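Pseudoperoxidase (Leishmania major, PDB 5VIA) binds heme b with protein ligands at both axial positions of the iron and belongs to the peroxidase family, though its peroxidase activity is only presumed. Local coordinates at residues 39-44 with 275-280; 49-54 with 133-138; 56-61 with 122-127. All coordinates share one frame; numbering follows the deposited sequence. Where two conformers were deposited one is given.

Interaction 1: 39-44 with 275-280; sequences RTAFVL and TKMIES. With HEM (protoporphyrin IX containing Fe), chain B.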
loop_
_atom_site.group_PDB
_atom_site.type_symbol
_atom_site.label_atom_id
_atom_site.label_comp_id
_atom_site.label_asym_id
_atom_site.label_seq_id
_atom_site.Cartn_x
_atom_site.Cartn_y
_atom_site.Cartn_z
ATOM N N ARG A 39 -3.602 -1.184 0.199
ATOM C CA ARG A 39 -2.790 -1.557 -0.949
ATOM C C ARG A 39 -3.331 -0.905 -2.227
ATOM O O ARG A 39 -2.565 -0.442 -3.062
ATOM C CB ARG A 39 -2.730 -3.074 -1.142
ATOM C CG ARG A 39 -2.048 -3.417 -2.468
ATOM C CD ARG A 39 -1.579 -4.859 -2.573
ATOM N NE ARG A 39 -2.651 -5.758 -2.904
ATOM C CZ ARG A 39 -3.003 -6.098 -4.138
ATOM N NH1 ARG A 39 -2.370 -5.593 -5.185
ATOM N NH2 ARG A 39 -4.000 -6.940 -4.311
ATOM N N THR A 40 -4.654 -0.873 -2.348
ATOM C CA THR A 40 -5.314 -0.269 -3.498
ATOM C C THR A 40 -4.922 1.197 -3.730
ATOM O O THR A 40 -4.874 1.648 -4.870
ATOM C CB THR A 40 -6.826 -0.404 -3.356
ATOM O OG1 THR A 40 -7.152 -1.795 -3.241
ATOM C CG2 THR A 40 -7.521 0.139 -4.571
ATOM N N ALA A 41 -4.640 1.943 -2.666
ATOM C CA ALA A 41 -4.229 3.334 -2.852
ATOM C C ALA A 41 -2.898 3.371 -3.584
ATOM O O ALA A 41 -2.663 4.258 -4.414
ATOM C CB ALA A 41 -4.130 4.053 -1.534
ATOM N N PHE A 42 -2.024 2.420 -3.254
ATOM C CA PHE A 42 -0.743 2.285 -3.939
ATOM C C PHE A 42 -0.896 1.762 -5.365
ATOM O O PHE A 42 -0.268 2.290 -6.297
ATOM C CB PHE A 42 0.246 1.408 -3.136
ATOM C CG PHE A 42 1.487 1.032 -3.912
ATOM C CD1 PHE A 42 2.320 2.018 -4.447
ATOM C CD2 PHE A 42 1.823 -0.299 -4.109
ATOM C CE1 PHE A 42 3.462 1.674 -5.165
ATOM C CE2 PHE A 42 2.954 -0.650 -4.825
ATOM C CZ PHE A 42 3.777 0.339 -5.359
ATOM N N VAL A 43 -1.712 0.723 -5.548
ATOM C CA VAL A 43 -1.991 0.218 -6.893
ATOM C C VAL A 43 -2.418 1.370 -7.820
ATOM O O VAL A 43 -1.879 1.528 -8.929
ATOM C CB VAL A 43 -3.097 -0.870 -6.870
ATOM C CG1 VAL A 43 -3.372 -1.368 -8.254
ATOM C CG2 VAL A 43 -2.682 -2.038 -5.969
ATOM N N LEU A 44 -3.364 2.189 -7.357
ATOM C CA LEU A 44 -3.903 3.261 -8.194
ATOM C C LEU A 44 -2.827 4.293 -8.504
ATOM O O LEU A 44 -2.663 4.696 -9.651
ATOM C CB LEU A 44 -5.101 3.917 -7.506
ATOM C CG LEU A 44 -6.340 3.001 -7.435
ATOM C CD1 LEU A 44 -7.457 3.661 -6.652
ATOM C CD2 LEU A 44 -6.808 2.638 -8.835
ATOM N N THR A 275 -0.405 11.037 1.978
ATOM C CA THR A 275 -1.113 12.130 1.331
ATOM C C THR A 275 -0.555 12.464 -0.065
ATOM O O THR A 275 -1.328 12.606 -1.020
ATOM C CB THR A 275 -1.142 13.379 2.245
ATOM O OG1 THR A 275 -2.080 13.149 3.303
ATOM C CG2 THR A 275 -1.565 14.627 1.463
ATOM N N LYS A 276 0.763 12.601 -0.204
ATOM C CA LYS A 276 1.357 12.843 -1.526
ATOM C C LYS A 276 0.982 11.726 -2.499
ATOM O O LYS A 276 0.658 11.976 -3.661
ATOM C CB LYS A 276 2.882 12.918 -1.444
ATOM C CG LYS A 276 3.483 14.215 -0.890
ATOM C CD LYS A 276 5.008 14.189 -1.130
ATOM C CE LYS A 276 5.746 15.471 -0.724
ATOM N NZ LYS A 276 7.249 15.305 -0.849
ATOM N N MET A 277 1.039 10.490 -2.024
ATOM C CA MET A 277 0.701 9.364 -2.884
ATOM C C MET A 277 -0.724 9.448 -3.411
ATOM O O MET A 277 -0.954 9.271 -4.602
ATOM C CB MET A 277 0.897 8.034 -2.145
ATOM C CG MET A 277 0.619 6.836 -3.038
ATOM S SD MET A 277 0.818 5.266 -2.179
ATOM C CE MET A 277 -0.542 5.364 -1.012
ATOM N N ILE A 278 -1.689 9.718 -2.533
ATOM C CA ILE A 278 -3.082 9.695 -2.963
ATOM C C ILE A 278 -3.481 10.962 -3.716
ATOM O O ILE A 278 -4.566 11.017 -4.285
ATOM C CB ILE A 278 -4.063 9.431 -1.802
ATOM C CG1 ILE A 278 -3.934 10.504 -0.715
ATOM C CG2 ILE A 278 -3.825 8.025 -1.225
ATOM C CD1 ILE A 278 -4.985 10.398 0.375
ATOM N N GLU A 279 -2.606 11.971 -3.715
ATOM C CA GLU A 279 -2.844 13.185 -4.504
ATOM C C GLU A 279 -2.010 13.196 -5.775
ATOM O O GLU A 279 -2.252 14.011 -6.674
ATOM C CB GLU A 279 -2.543 14.451 -3.684
ATOM C CG GLU A 279 -3.438 14.629 -2.455
ATOM C CD GLU A 279 -3.244 15.973 -1.759
ATOM O OE1 GLU A 279 -2.288 16.715 -2.099
ATOM O OE2 GLU A 279 -4.056 16.286 -0.865
ATOM N N SER A 280 -1.035 12.293 -5.855
ATOM C CA SER A 280 -0.106 12.261 -6.996
ATOM C C SER A 280 -0.797 12.038 -8.336
ATOM O O SER A 280 -1.707 11.201 -8.458
ATOM C CB SER A 280 0.979 11.202 -6.794
ATOM O OG SER A 280 0.428 9.893 -6.664
HETATM C CHA HEM B . 1.120 -6.515 0.175
HETATM C CHB HEM B . 5.457 -6.172 -2.022
HETATM C CHC HEM B . 4.910 -1.348 -1.993
HETATM C CHD HEM B . 0.962 -1.695 0.846
HETATM C C1A HEM B . 2.288 -6.812 -0.484
HETATM C C2A HEM B . 2.674 -8.141 -0.901
HETATM C C3A HEM B . 3.854 -8.061 -1.508
HETATM C C4A HEM B . 4.278 -6.663 -1.495
HETATM C CMA HEM B . 4.646 -9.234 -2.114
HETATM C CAA HEM B . 1.821 -9.416 -0.715
HETATM C CBA HEM B . 0.735 -9.291 -1.801
HETATM C CGA HEM B . -0.240 -10.448 -1.801
HETATM O O1A HEM B . 0.201 -11.601 -2.029
HETATM O O2A HEM B . -1.464 -10.209 -1.609
HETATM C C1B HEM B . 5.703 -4.832 -2.242
HETATM C C2B HEM B . 6.862 -4.249 -2.877
HETATM C C3B HEM B . 6.719 -2.915 -2.900
HETATM C C4B HEM B . 5.462 -2.595 -2.226
HETATM C CMB HEM B . 8.033 -5.052 -3.463
HETATM C CAB HEM B . 7.769 -1.952 -3.510
HETATM C CBB HEM B . 7.434 -0.758 -4.010
HETATM C C1C HEM B . 3.812 -1.010 -1.223
HETATM C C2C HEM B . 3.343 0.347 -0.911
HETATM C C3C HEM B . 2.240 0.235 -0.122
HETATM C C4C HEM B . 1.991 -1.185 0.084
HETATM C CMC HEM B . 4.025 1.640 -1.440
HETATM C CAC HEM B . 1.291 1.281 0.505
HETATM C CBC HEM B . 1.351 2.591 0.227
HETATM C C1D HEM B . 0.637 -3.025 0.953
HETATM C C2D HEM B . -0.458 -3.557 1.738
HETATM C C3D HEM B . -0.408 -5.065 1.532
HETATM C C4D HEM B . 0.713 -5.289 0.642
HETATM C CMD HEM B . -1.466 -2.767 2.602
HETATM C CAD HEM B . -1.375 -6.120 2.130
HETATM C CBD HEM B . -2.531 -6.210 1.125
HETATM C CGD HEM B . -3.556 -7.238 1.542
HETATM O O1D HEM B . -4.457 -7.565 0.713
HETATM O O2D HEM B . -3.463 -7.727 2.696
HETATM N NA HEM B . 3.296 -5.928 -0.855
HETATM N NB HEM B . 4.877 -3.801 -1.848
HETATM N NC HEM B . 2.957 -1.919 -0.592
HETATM N ND HEM B . 1.313 -4.073 0.333
HETATM FE FE HEM B . 3.097 -3.959 -0.797
#
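Two side chains that leave their helices with CG anti to the backbone N, Phe-42 (chi1 170°) and Met-277, set up this contact, and Met-277 then bends only at its last torsion (chi3 67°), which turns its methyl group aside. Its sulfur, SD, reaches the backbone of the facing helix at Phe-42 CA, 3.8 Å away, and lies at the edge of the Phe-42 ring, near the ring plane. The bend lays Met-277 CE against Ala-41 CB (3.9 Å). Ile-278 adds CG2 to the same alanine methyl, CB, at 4.0 Å, while the rest of its chain leads away. Helices 33-49 and 263-279 belong to the mainly helical heme-peroxidase fold; their short segments pass 9.4 Å apart at 52°, and Ala-41 points its CB toward the partner. The heme shares the site: its methyl CMC sits over one face of the phenylalanine ring, 3.5 Å from Phe-42 CD1, and its vinyl carbon CBC is 3.6 Å from Met-277 CE. Helix 85-99 packs on Ala-41 and Ile-278 through Ala-93 and Ile-94. Where helix 263-279 ends, Ser-280 OG turns back to donate a hydrogen bond to Met-277 O at 2.6 Å.

Interaction 2: 49-54 with 133-138; sequences AGFPAE and NVFSIP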
loop_
_atom_site.group_PDB
_atom_site.type_symbol
_atom_site.label_atom_id
_atom_site.label_comp_id
_atom_site.label_asym_id
_atom_site.label_seq_id
_atom_site.Cartn_x
_atom_site.Cartn_y
_atom_site.Cartn_z
ATOM N N ALA A 49 1.235 6.703 -12.250
ATOM C CA ALA A 49 2.633 7.080 -12.452
ATOM C C ALA A 49 3.333 6.251 -13.528
ATOM O O ALA A 49 4.472 6.539 -13.892
ATOM C CB ALA A 49 3.398 6.988 -11.135
ATOM N N GLY A 50 2.668 5.215 -14.034
ATOM C CA GLY A 50 3.235 4.441 -15.124
ATOM C C GLY A 50 3.971 3.204 -14.651
ATOM O O GLY A 50 4.755 2.616 -15.405
ATOM N N PHE A 51 3.696 2.782 -13.414
ATOM C CA PHE A 51 4.309 1.581 -12.878
ATOM C C PHE A 51 3.290 0.497 -12.493
ATOM O O PHE A 51 3.395 -0.063 -11.396
ATOM C CB PHE A 51 5.152 1.927 -11.642
ATOM C CG PHE A 51 6.323 2.846 -11.933
ATOM C CD1 PHE A 51 7.438 2.375 -12.608
ATOM C CD2 PHE A 51 6.307 4.170 -11.515
ATOM C CE1 PHE A 51 8.517 3.211 -12.874
ATOM C CE2 PHE A 51 7.381 5.018 -11.774
ATOM C CZ PHE A 51 8.484 4.544 -12.454
ATOM N N PRO A 52 2.329 0.175 -13.392
ATOM C CA PRO A 52 1.485 -0.970 -13.037
ATOM C C PRO A 52 2.371 -2.208 -12.993
ATOM O O PRO A 52 3.244 -2.346 -13.860
ATOM C CB PRO A 52 0.516 -1.070 -14.224
ATOM C CG PRO A 52 1.281 -0.511 -15.392
ATOM C CD PRO A 52 2.094 0.616 -14.784
ATOM N N ALA A 53 2.166 -3.085 -12.012
ATOM C CA ALA A 53 3.013 -4.275 -11.888
ATOM C C ALA A 53 2.349 -5.523 -12.445
ATOM O O ALA A 53 1.127 -5.677 -12.372
ATOM C CB ALA A 53 3.432 -4.503 -10.435
ATOM N N GLU A 54 3.174 -6.414 -12.981
ATOM C CA GLU A 54 2.728 -7.710 -13.448
ATOM C C GLU A 54 3.125 -8.759 -12.407
ATOM O O GLU A 54 2.450 -9.781 -12.239
ATOM C CB GLU A 54 3.381 -8.009 -14.802
ATOM C CG GLU A 54 2.641 -9.017 -15.645
ATOM C CD GLU A 54 1.157 -8.722 -15.721
ATOM O OE1 GLU A 54 0.780 -7.573 -16.051
ATOM O OE2 GLU A 54 0.367 -9.646 -15.437
ATOM N N ASN A 133 13.572 -5.666 -16.480
ATOM C CA ASN A 133 12.121 -5.831 -16.568
ATOM C C ASN A 133 11.384 -5.222 -15.379
ATOM O O ASN A 133 10.220 -4.828 -15.488
ATOM C CB ASN A 133 11.772 -7.319 -16.691
ATOM C CG ASN A 133 12.850 -8.221 -16.103
ATOM O OD1 ASN A 133 13.767 -7.753 -15.419
ATOM N ND2 ASN A 133 12.746 -9.520 -16.369
ATOM N N VAL A 134 12.070 -5.155 -14.242
ATOM C CA VAL A 134 11.490 -4.580 -13.039
ATOM C C VAL A 134 12.188 -3.279 -12.652
ATOM O O VAL A 134 13.398 -3.136 -12.810
ATOM C CB VAL A 134 11.523 -5.583 -11.867
ATOM C CG1 VAL A 134 10.868 -6.894 -12.293
ATOM C CG2 VAL A 134 12.947 -5.844 -11.427
ATOM N N PHE A 135 11.412 -2.320 -12.173
ATOM C CA PHE A 135 11.973 -1.064 -11.689
ATOM C C PHE A 135 12.363 -1.214 -10.228
ATOM O O PHE A 135 11.747 -1.993 -9.500
ATOM C CB PHE A 135 10.946 0.050 -11.831
ATOM C CG PHE A 135 10.762 0.530 -13.242
ATOM C CD1 PHE A 135 11.644 1.450 -13.792
ATOM C CD2 PHE A 135 9.703 0.072 -14.016
ATOM C CE1 PHE A 135 11.473 1.909 -15.087
ATOM C CE2 PHE A 135 9.529 0.521 -15.311
ATOM C CZ PHE A 135 10.412 1.451 -15.845
ATOM N N SER A 136 13.392 -0.485 -9.797
ATOM C CA SER A 136 13.795 -0.516 -8.391
ATOM C C SER A 136 12.712 0.105 -7.513
ATOM O O SER A 136 11.863 0.876 -7.986
ATOM C CB SER A 136 15.115 0.221 -8.188
ATOM O OG SER A 136 14.902 1.625 -8.294
ATOM N N ILE A 137 12.744 -0.227 -6.231
ATOM C CA ILE A 137 11.798 0.328 -5.268
ATOM C C ILE A 137 11.867 1.876 -5.140
ATOM O O ILE A 137 10.828 2.529 -5.179
ATOM C CB ILE A 137 11.898 -0.395 -3.906
ATOM C CG1 ILE A 137 11.383 -1.835 -4.052
ATOM C CG2 ILE A 137 11.109 0.344 -2.830
ATOM C CD1 ILE A 137 11.440 -2.672 -2.766
ATOM N N PRO A 138 13.076 2.460 -4.994
ATOM C CA PRO A 138 13.143 3.929 -4.949
ATOM C C PRO A 138 12.583 4.599 -6.201
ATOM O O PRO A 138 11.904 5.633 -6.080
ATOM C CB PRO A 138 14.645 4.205 -4.830
ATOM C CG PRO A 138 15.171 3.013 -4.082
ATOM C CD PRO A 138 14.367 1.847 -4.621
#
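Phe-51 drives one edge of its ring into the face of Phe-135, a T-shaped pair whose planes stand at 82° with ring centroids 4.8 Å apart. The leading atom is Phe-51 CE1, poised over the centre of the other ring and 3.5 Å from Phe-135 CG. Beside it Phe-51 CD1 comes equally near, 3.5 Å from Phe-135 CD2, so one C-C bond of the edge, rather than a lone corner, meets the face. CB of each residue points toward the other loop, and in both CG lies beside the backbone N, anti to the carbonyl carbon (chi1 -63° for Phe-51). The pair combines dispersion with the weak attraction of edge C-H groups for a pi face.

Around the pair, Thr-139 and Ile-140 of helix 137-142 touch the Phe-51 ring, and Ile-140 also reaches Phe-135, while Arg-124 and Pro-127 pack on Phe-135. The backbone is pinned as well, since Gly-50 pairs with Asn-125 through the main chain. Gly-50, with a positive phi (96°), ends helix 33-49, and Phe-51 is the next residue in the loop that leaves it. On the other side Ser-136 occupies the N-cap position of helix 137-142. The edge-to-face pair thus joins the loop leaving one helix to the loop entering another, with a Schellman motif at Gly-50 terminating the first and an N-cap residue beginning the second.

Interaction 3: 56-61 with 122-127; sequences VDESCA and PTRNIP. With HEM (protoporphyrin IX containing Fe), chain B.
Glu-58 and Arg-124 meet in a bidentate, end-on salt bridge between two loops, one of which carries Cys-60, an axial ligand of the iron in this peroxidase-fold protein. From CB, the glutamate heads toward the partner loop; CG lies anti to the backbone N (chi1 -174°), and the chain stays extended to CD, which lies at the guanidinium edge in its plane. OE1 accepts from Arg-124 NH1 at 2.9 Å, and OE2 from Arg-124 NH2 at 2.7 Å, the straighter of the two with an N-H...O angle of 169°. Each oxygen uses its syn lone pair, and the two flat groups are only 30° from coplanar, so the double grip restrains rotation of both. OE2 has a second donor, the backbone N of Phe-135; the arginine charge, with this amide, would probably favour the ionised carboxylate. Arg-124 comes from the opposite direction, and its NH2 also bonds weakly to Asn-133 O. Glu-58 O lies 3.4 Å from the heme methyl CMB. Ser-59 OG accepts from Ala-61 N in an ST turn that spans the cysteine, and Cys-60 SG binds the heme iron at 2.5 Å, with His-159 as the other axial ligand.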
loop_
_atom_site.group_PDB
_atom_site.type_symbol
_atom_site.label_atom_id
_atom_site.label_comp_id
_atom_site.label_asym_id
_atom_site.label_seq_id
_atom_site.Cartn_x
_atom_site.Cartn_y
_atom_site.Cartn_z
ATOM N N VAL A 56 4.843 -9.399 -8.246
ATOM C CA VAL A 56 5.227 -8.861 -6.935
ATOM C C VAL A 56 6.738 -8.816 -6.737
ATOM O O VAL A 56 7.229 -8.204 -5.778
ATOM C CB VAL A 56 4.558 -9.619 -5.747
ATOM C CG1 VAL A 56 3.041 -9.532 -5.847
ATOM C CG2 VAL A 56 5.019 -11.081 -5.692
ATOM N N ASP A 57 7.483 -9.454 -7.638
ATOM C CA ASP A 57 8.926 -9.272 -7.655
ATOM C C ASP A 57 9.257 -7.783 -7.815
ATOM O O ASP A 57 10.308 -7.320 -7.358
ATOM C CB ASP A 57 9.569 -10.092 -8.774
ATOM C CG ASP A 57 9.881 -11.517 -8.343
ATOM O OD1 ASP A 57 9.935 -11.759 -7.114
ATOM O OD2 ASP A 57 10.085 -12.386 -9.225
ATOM N N GLU A 58 8.350 -7.034 -8.438
ATOM C CA GLU A 58 8.525 -5.579 -8.580
ATOM C C GLU A 58 7.855 -4.797 -7.446
ATOM O O GLU A 58 8.521 -4.068 -6.717
ATOM C CB GLU A 58 8.005 -5.094 -9.937
ATOM C CG GLU A 58 8.283 -3.604 -10.211
ATOM C CD GLU A 58 7.825 -3.180 -11.599
ATOM O OE1 GLU A 58 6.597 -3.062 -11.800
ATOM O OE2 GLU A 58 8.684 -2.980 -12.488
ATOM N N SER A 59 6.536 -4.947 -7.313
ATOM C CA SER A 59 5.786 -4.355 -6.214
ATOM C C SER A 59 4.416 -4.983 -6.183
ATOM O O SER A 59 4.086 -5.787 -7.060
ATOM C CB SER A 59 5.629 -2.842 -6.406
ATOM O OG SER A 59 4.612 -2.578 -7.353
ATOM N N CYS A 60 3.603 -4.622 -5.197
ATOM C CA CYS A 60 2.250 -5.161 -5.135
ATOM C C CYS A 60 1.245 -4.325 -5.928
ATOM O O CYS A 60 0.032 -4.477 -5.754
ATOM C CB CYS A 60 1.783 -5.314 -3.686
ATOM S SG CYS A 60 1.671 -3.739 -2.817
ATOM N N ALA A 61 1.741 -3.478 -6.831
ATOM C CA ALA A 61 0.862 -2.714 -7.707
ATOM C C ALA A 61 0.271 -3.582 -8.808
ATOM O O ALA A 61 0.144 -3.142 -9.954
ATOM C CB ALA A 61 1.628 -1.513 -8.325
ATOM N N PRO A 122 -4.002 3.206 -19.831
ATOM C CA PRO A 122 -2.942 2.690 -18.956
ATOM C C PRO A 122 -1.569 2.878 -19.614
ATOM O O PRO A 122 -1.441 2.698 -20.821
ATOM C CB PRO A 122 -3.269 1.188 -18.850
ATOM C CG PRO A 122 -4.721 1.068 -19.243
ATOM C CD PRO A 122 -4.956 2.155 -20.244
ATOM N N THR A 123 -0.566 3.266 -18.842
ATOM C CA THR A 123 0.774 3.440 -19.385
ATOM C C THR A 123 1.719 2.573 -18.588
ATOM O O THR A 123 1.481 2.323 -17.418
ATOM C CB THR A 123 1.262 4.889 -19.206
ATOM O OG1 THR A 123 1.112 5.251 -17.832
ATOM C CG2 THR A 123 0.460 5.843 -20.073
ATOM N N ARG A 124 2.788 2.113 -19.222
ATOM C CA ARG A 124 3.823 1.380 -18.502
ATOM C C ARG A 124 5.164 1.974 -18.907
ATOM O O ARG A 124 5.539 1.939 -20.079
ATOM C CB ARG A 124 3.748 -0.123 -18.820
ATOM C CG ARG A 124 4.978 -0.937 -18.427
ATOM C CD ARG A 124 5.058 -1.178 -16.936
ATOM N NE ARG A 124 6.280 -1.903 -16.574
ATOM C CZ ARG A 124 6.654 -2.145 -15.321
ATOM N NH1 ARG A 124 5.895 -1.737 -14.311
ATOM N NH2 ARG A 124 7.785 -2.794 -15.079
ATOM N N ASN A 125 5.860 2.564 -17.942
ATOM C CA ASN A 125 7.203 3.076 -18.183
ATOM C C ASN A 125 8.139 1.952 -18.618
ATOM O O ASN A 125 7.957 0.792 -18.235
ATOM C CB ASN A 125 7.715 3.746 -16.913
ATOM C CG ASN A 125 6.863 4.927 -16.512
ATOM O OD1 ASN A 125 6.306 5.614 -17.371
ATOM N ND2 ASN A 125 6.739 5.162 -15.217
ATOM N N ILE A 126 9.138 2.292 -19.417
ATOM C CA ILE A 126 10.083 1.308 -19.928
ATOM C C ILE A 126 11.469 1.579 -19.348
ATOM O O ILE A 126 11.979 2.695 -19.463
ATOM C CB ILE A 126 10.154 1.391 -21.464
ATOM C CG1 ILE A 126 8.782 1.081 -22.071
ATOM C CG2 ILE A 126 11.219 0.446 -22.017
ATOM C CD1 ILE A 126 8.648 1.468 -23.535
ATOM N N PRO A 127 12.081 0.565 -18.713
ATOM C CA PRO A 127 13.410 0.750 -18.113
ATOM C C PRO A 127 14.462 1.171 -19.126
ATOM O O PRO A 127 14.343 0.864 -20.312
ATOM C CB PRO A 127 13.725 -0.638 -17.555
ATOM C CG PRO A 127 12.363 -1.191 -17.192
ATOM C CD PRO A 127 11.487 -0.734 -18.336
HETATM C CHA HEM B . 1.120 -6.515 0.175
HETATM C CHB HEM B . 5.457 -6.172 -2.022
HETATM C CHC HEM B . 4.910 -1.348 -1.993
HETATM C CHD HEM B . 0.962 -1.695 0.846
HETATM C C1A HEM B . 2.288 -6.812 -0.484
HETATM C C2A HEM B . 2.674 -8.141 -0.901
HETATM C C3A HEM B . 3.854 -8.061 -1.508
HETATM C C4A HEM B . 4.278 -6.663 -1.495
HETATM C CMA HEM B . 4.646 -9.234 -2.114
HETATM C CAA HEM B . 1.821 -9.416 -0.715
HETATM C CBA HEM B . 0.735 -9.291 -1.801
HETATM C CGA HEM B . -0.240 -10.448 -1.801
HETATM O O1A HEM B . 0.201 -11.601 -2.029
HETATM O O2A HEM B . -1.464 -10.209 -1.609
HETATM C C1B HEM B . 5.703 -4.832 -2.242
HETATM C C2B HEM B . 6.862 -4.249 -2.877
HETATM C C3B HEM B . 6.719 -2.915 -2.900
HETATM C C4B HEM B . 5.462 -2.595 -2.226
HETATM C CMB HEM B . 8.033 -5.052 -3.463
HETATM C CAB HEM B . 7.769 -1.952 -3.510
HETATM C CBB HEM B . 7.434 -0.758 -4.010
HETATM C C1C HEM B . 3.812 -1.010 -1.223
HETATM C C2C HEM B . 3.343 0.347 -0.911
HETATM C C3C HEM B . 2.240 0.235 -0.122
HETATM C C4C HEM B . 1.991 -1.185 0.084
HETATM C CMC HEM B . 4.025 1.640 -1.440
HETATM C CAC HEM B . 1.291 1.281 0.505
HETATM C CBC HEM B . 1.351 2.591 0.227
HETATM C C1D HEM B . 0.637 -3.025 0.953
HETATM C C2D HEM B . -0.458 -3.557 1.738
HETATM C C3D HEM B . -0.408 -5.065 1.532
HETATM C C4D HEM B . 0.713 -5.289 0.642
HETATM C CMD HEM B . -1.466 -2.767 2.602
HETATM C CAD HEM B . -1.375 -6.120 2.130
HETATM C CBD HEM B . -2.531 -6.210 1.125
HETATM C CGD HEM B . -3.556 -7.238 1.542
HETATM O O1D HEM B . -4.457 -7.565 0.713
HETATM O O2D HEM B . -3.463 -7.727 2.696
HETATM N NA HEM B . 3.296 -5.928 -0.855
HETATM N NB HEM B . 4.877 -3.801 -1.848
HETATM N NC HEM B . 2.957 -1.919 -0.592
HETATM N ND HEM B . 1.313 -4.073 0.333
HETATM FE FE HEM B . 3.097 -3.959 -0.797
#

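Interaction 1 is the core contact, fully buried and made by two helices beside the heme, whereas interactions 2 and 3 are partly buried, join loops, and have centres only about 3 Å apart. Their chemistry follows their place: aliphatic and thioether packing inside, an aromatic pair between loops, and a charged pair whose arginine lies partly exposed. Interactions 2 and 3 tie together the same two stretches of chain, the one following helix 33-49 and the one preceding helix 137-142, and touch each other directly. Interaction 1 reaches interaction 3 through Arg-39 NH1, bonded to Cys-60 O, and both border the heme.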